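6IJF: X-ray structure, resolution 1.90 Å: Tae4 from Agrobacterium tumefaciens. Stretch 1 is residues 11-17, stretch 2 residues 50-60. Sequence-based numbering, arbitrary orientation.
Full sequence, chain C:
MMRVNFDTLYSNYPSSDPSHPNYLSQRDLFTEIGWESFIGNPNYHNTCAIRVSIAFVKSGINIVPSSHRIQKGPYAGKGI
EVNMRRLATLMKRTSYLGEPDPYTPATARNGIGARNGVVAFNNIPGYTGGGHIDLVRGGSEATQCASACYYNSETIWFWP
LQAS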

# COMPACT_ATOMS: atom_id res chain seq x y z
N SER C 11 3.03 -10.57 24.82
CA SER C 11 2.15 -11.76 24.86
C SER C 11 0.76 -11.37 25.40
O SER C 11 -0.21 -12.05 25.07
CB SER C 11 2.74 -12.87 25.71
OG SER C 11 2.60 -12.57 27.10
N ASN C 12 0.67 -10.33 26.25
CA ASN C 12 -0.63 -9.92 26.86
C ASN C 12 -1.35 -8.83 26.06
O ASN C 12 -2.44 -8.39 26.50
CB ASN C 12 -0.39 -9.47 28.30
CG ASN C 12 -0.18 -10.65 29.23
OD1 ASN C 12 0.62 -10.59 30.18
ND2 ASN C 12 -0.93 -11.72 29.00
N TYR C 13 -0.78 -8.36 24.95
CA TYR C 13 -1.31 -7.18 24.21
C TYR C 13 -2.33 -7.64 23.17
O TYR C 13 -2.01 -8.44 22.28
CB TYR C 13 -0.17 -6.38 23.57
CG TYR C 13 -0.65 -5.24 22.70
CD1 TYR C 13 -1.01 -4.01 23.24
CD2 TYR C 13 -0.81 -5.41 21.33
CE1 TYR C 13 -1.48 -2.98 22.44
CE2 TYR C 13 -1.24 -4.37 20.52
CZ TYR C 13 -1.59 -3.16 21.07
OH TYR C 13 -2.09 -2.18 20.26
N PRO C 14 -3.58 -7.13 23.21
CA PRO C 14 -4.56 -7.37 22.14
C PRO C 14 -4.43 -6.35 21.00
O PRO C 14 -4.62 -5.13 21.19
CB PRO C 14 -5.88 -7.25 22.92
CG PRO C 14 -5.61 -6.16 23.91
CD PRO C 14 -4.13 -6.28 24.27
N SER C 15 -4.10 -6.82 19.80
CA SER C 15 -3.82 -5.96 18.63
C SER C 15 -5.12 -5.60 17.90
O SER C 15 -6.03 -6.45 17.83
CB SER C 15 -2.81 -6.64 17.73
OG SER C 15 -2.72 -5.99 16.46
N SER C 16 -5.21 -4.41 17.30
CA SER C 16 -6.33 -4.01 16.41
C SER C 16 -6.04 -4.40 14.94
O SER C 16 -6.88 -4.09 14.06
CB SER C 16 -6.63 -2.53 16.52
OG SER C 16 -5.47 -1.77 16.29
N ASP C 17 -4.90 -5.05 14.67
CA ASP C 17 -4.44 -5.40 13.30
C ASP C 17 -4.83 -6.84 13.02
O ASP C 17 -4.29 -7.76 13.62
CB ASP C 17 -2.94 -5.15 13.15
CG ASP C 17 -2.36 -5.53 11.79
OD1 ASP C 17 -3.09 -6.03 10.94
OD2 ASP C 17 -1.19 -5.32 11.59
N ILE C 50 -6.55 1.74 25.69
CA ILE C 50 -7.21 0.53 26.29
C ILE C 50 -6.34 -0.71 26.07
O ILE C 50 -6.07 -1.48 27.02
CB ILE C 50 -8.61 0.33 25.68
CG1 ILE C 50 -9.51 1.54 25.95
CG2 ILE C 50 -9.24 -0.95 26.18
CD1 ILE C 50 -10.75 1.57 25.07
N ARG C 51 -5.86 -0.90 24.84
CA ARG C 51 -5.10 -2.12 24.48
C ARG C 51 -3.78 -2.11 25.25
O ARG C 51 -3.39 -3.16 25.82
CB ARG C 51 -4.94 -2.20 22.95
CG ARG C 51 -6.26 -2.38 22.23
CD ARG C 51 -6.15 -2.29 20.72
NE ARG C 51 -7.44 -2.47 20.08
CZ ARG C 51 -7.97 -3.65 19.78
NH1 ARG C 51 -7.33 -4.76 20.09
NH2 ARG C 51 -9.12 -3.71 19.13
N VAL C 52 -3.09 -0.97 25.32
CA VAL C 52 -1.80 -0.90 26.08
C VAL C 52 -2.07 -1.06 27.59
O VAL C 52 -1.29 -1.82 28.25
CB VAL C 52 -0.98 0.35 25.74
CG1 VAL C 52 0.21 0.49 26.70
CG2 VAL C 52 -0.50 0.32 24.29
N SER C 53 -3.11 -0.44 28.13
CA SER C 53 -3.52 -0.61 29.57
C SER C 53 -3.69 -2.10 29.89
O SER C 53 -3.09 -2.59 30.86
CB SER C 53 -4.80 0.12 29.88
OG SER C 53 -4.68 1.51 29.70
N ILE C 54 -4.40 -2.84 29.04
CA ILE C 54 -4.71 -4.29 29.27
C ILE C 54 -3.41 -5.10 29.29
O ILE C 54 -3.25 -5.96 30.18
CB ILE C 54 -5.71 -4.79 28.23
CG1 ILE C 54 -7.09 -4.21 28.54
CG2 ILE C 54 -5.73 -6.31 28.17
CD1 ILE C 54 -8.06 -4.28 27.41
N ALA C 55 -2.49 -4.82 28.36
CA ALA C 55 -1.19 -5.49 28.31
C ALA C 55 -0.48 -5.36 29.68
O ALA C 55 0.05 -6.38 30.20
CB ALA C 55 -0.35 -4.95 27.18
N PHE C 56 -0.48 -4.15 30.25
CA PHE C 56 0.19 -3.88 31.56
C PHE C 56 -0.55 -4.61 32.69
O PHE C 56 0.09 -5.40 33.43
CB PHE C 56 0.31 -2.37 31.81
CG PHE C 56 1.56 -1.77 31.19
CD1 PHE C 56 2.78 -1.89 31.83
CD2 PHE C 56 1.54 -1.19 29.94
CE1 PHE C 56 3.94 -1.38 31.26
CE2 PHE C 56 2.69 -0.69 29.36
CZ PHE C 56 3.89 -0.76 30.04
N VAL C 57 -1.86 -4.41 32.79
CA VAL C 57 -2.70 -5.06 33.84
C VAL C 57 -2.47 -6.57 33.82
O VAL C 57 -2.17 -7.12 34.87
CB VAL C 57 -4.18 -4.74 33.62
CG1 VAL C 57 -5.07 -5.65 34.46
CG2 VAL C 57 -4.46 -3.29 33.91
N LYS C 58 -2.55 -7.21 32.66
CA LYS C 58 -2.43 -8.70 32.58
C LYS C 58 -1.00 -9.12 32.91
O LYS C 58 -0.80 -10.32 33.25
CB LYS C 58 -2.85 -9.21 31.21
CG LYS C 58 -4.35 -9.17 31.01
CD LYS C 58 -4.75 -9.90 29.76
CE LYS C 58 -6.22 -9.76 29.49
NZ LYS C 58 -6.61 -10.61 28.35
N SER C 59 -0.04 -8.20 32.83
CA SER C 59 1.37 -8.48 33.19
C SER C 59 1.60 -8.14 34.67
O SER C 59 2.74 -8.16 35.09
CB SER C 59 2.34 -7.75 32.28
OG SER C 59 2.06 -8.03 30.91
N GLY C 60 0.54 -7.80 35.41
CA GLY C 60 0.60 -7.57 36.87
C GLY C 60 0.97 -6.13 37.22
O GLY C 60 1.39 -5.89 38.35

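A buried arginine reaches from the helix of the second stretch to a carbonyl of the irregular segment 11-17: NH1 of Arg-51 donates to O of Pro-14 over 2.9 Å, with an N-H...O angle of 163°. Apolar packing surrounds this bond, and the two stretches together bury 496 Å².

Arg-51 contributes the largest share, 115 Å². Its CA-to-CB bond points toward the loop, and the chain continues from chi1 m through chi2 and chi3 both t, an extended arm that carries the guanidinium along the loop from Pro-14 to Ser-16. The group meets its neighbours in different ways. O of Pro-14 lies at its edge, near the plane, where an N-H can point straight at an acceptor; N of Ser-16 lies over one face, 3.5 Å from NH1 of Arg-51. O of Ser-15 is also near, 3.1 Å from NH1 of Arg-51, but the angle is poor and no hydrogen bond forms. The nitrogens NE, NH1 and NH2 are also hydrogen-bonded elsewhere in the structure, so the buried charge is well provided with polar partners. Proline has no backbone N-H to give, but its carbonyl is free to accept.

The backbones come closest at Tyr-13 and Ala-55, with their CA atoms 4.4 Å apart. A small side chain suits such an approach: CB of Ala-55 sits 3.8 Å from CA and 3.9 Å from CB of Tyr-13, while O of Asn-12 reaches to 3.6 Å from CA of Ala-55. The tyrosine, at chi1 t, leaves its CA sideways, but its end comes nearer to the helix. Its CE1 lies 3.6 Å from CB of Arg-51 and 3.9 Å from CG2 of Val-52, so the ring packs against the first helical turn of the stretch; CB of Ala-55 and N of Val-52 lie at its edge, near the plane. OH of Tyr-13 is hydrogen-bonded elsewhere, which satisfies the polar end of an otherwise buried ring. Pro-14 adds a looser apolar contact, CD to CG2 of Ile-54 at 4.2 Å; both residues are buried.

At the other end, Asn-12 points toward the helix and loses 94 Å² to it, packing its CG 3.6 Å from CB of Lys-58. Its side-chain amide is probably turned over in the model, so the polar contacts around it remain open. The aliphatic base of Lys-58 borders the contact, while its end leads away and NZ is bonded elsewhere. OG of Ser-59 donates back to O of Ala-55 over 2.7 Å, a short side chain folded onto the backbone four residues earlier. Gly-60 follows with a phi of 88°, a conformation that favours glycine, and takes no part in the contact. In the loop, CB of Ser-15 points away from the helix, and its OG accepts from N of Asp-17 at 3.0 Å, bracing the segment locally.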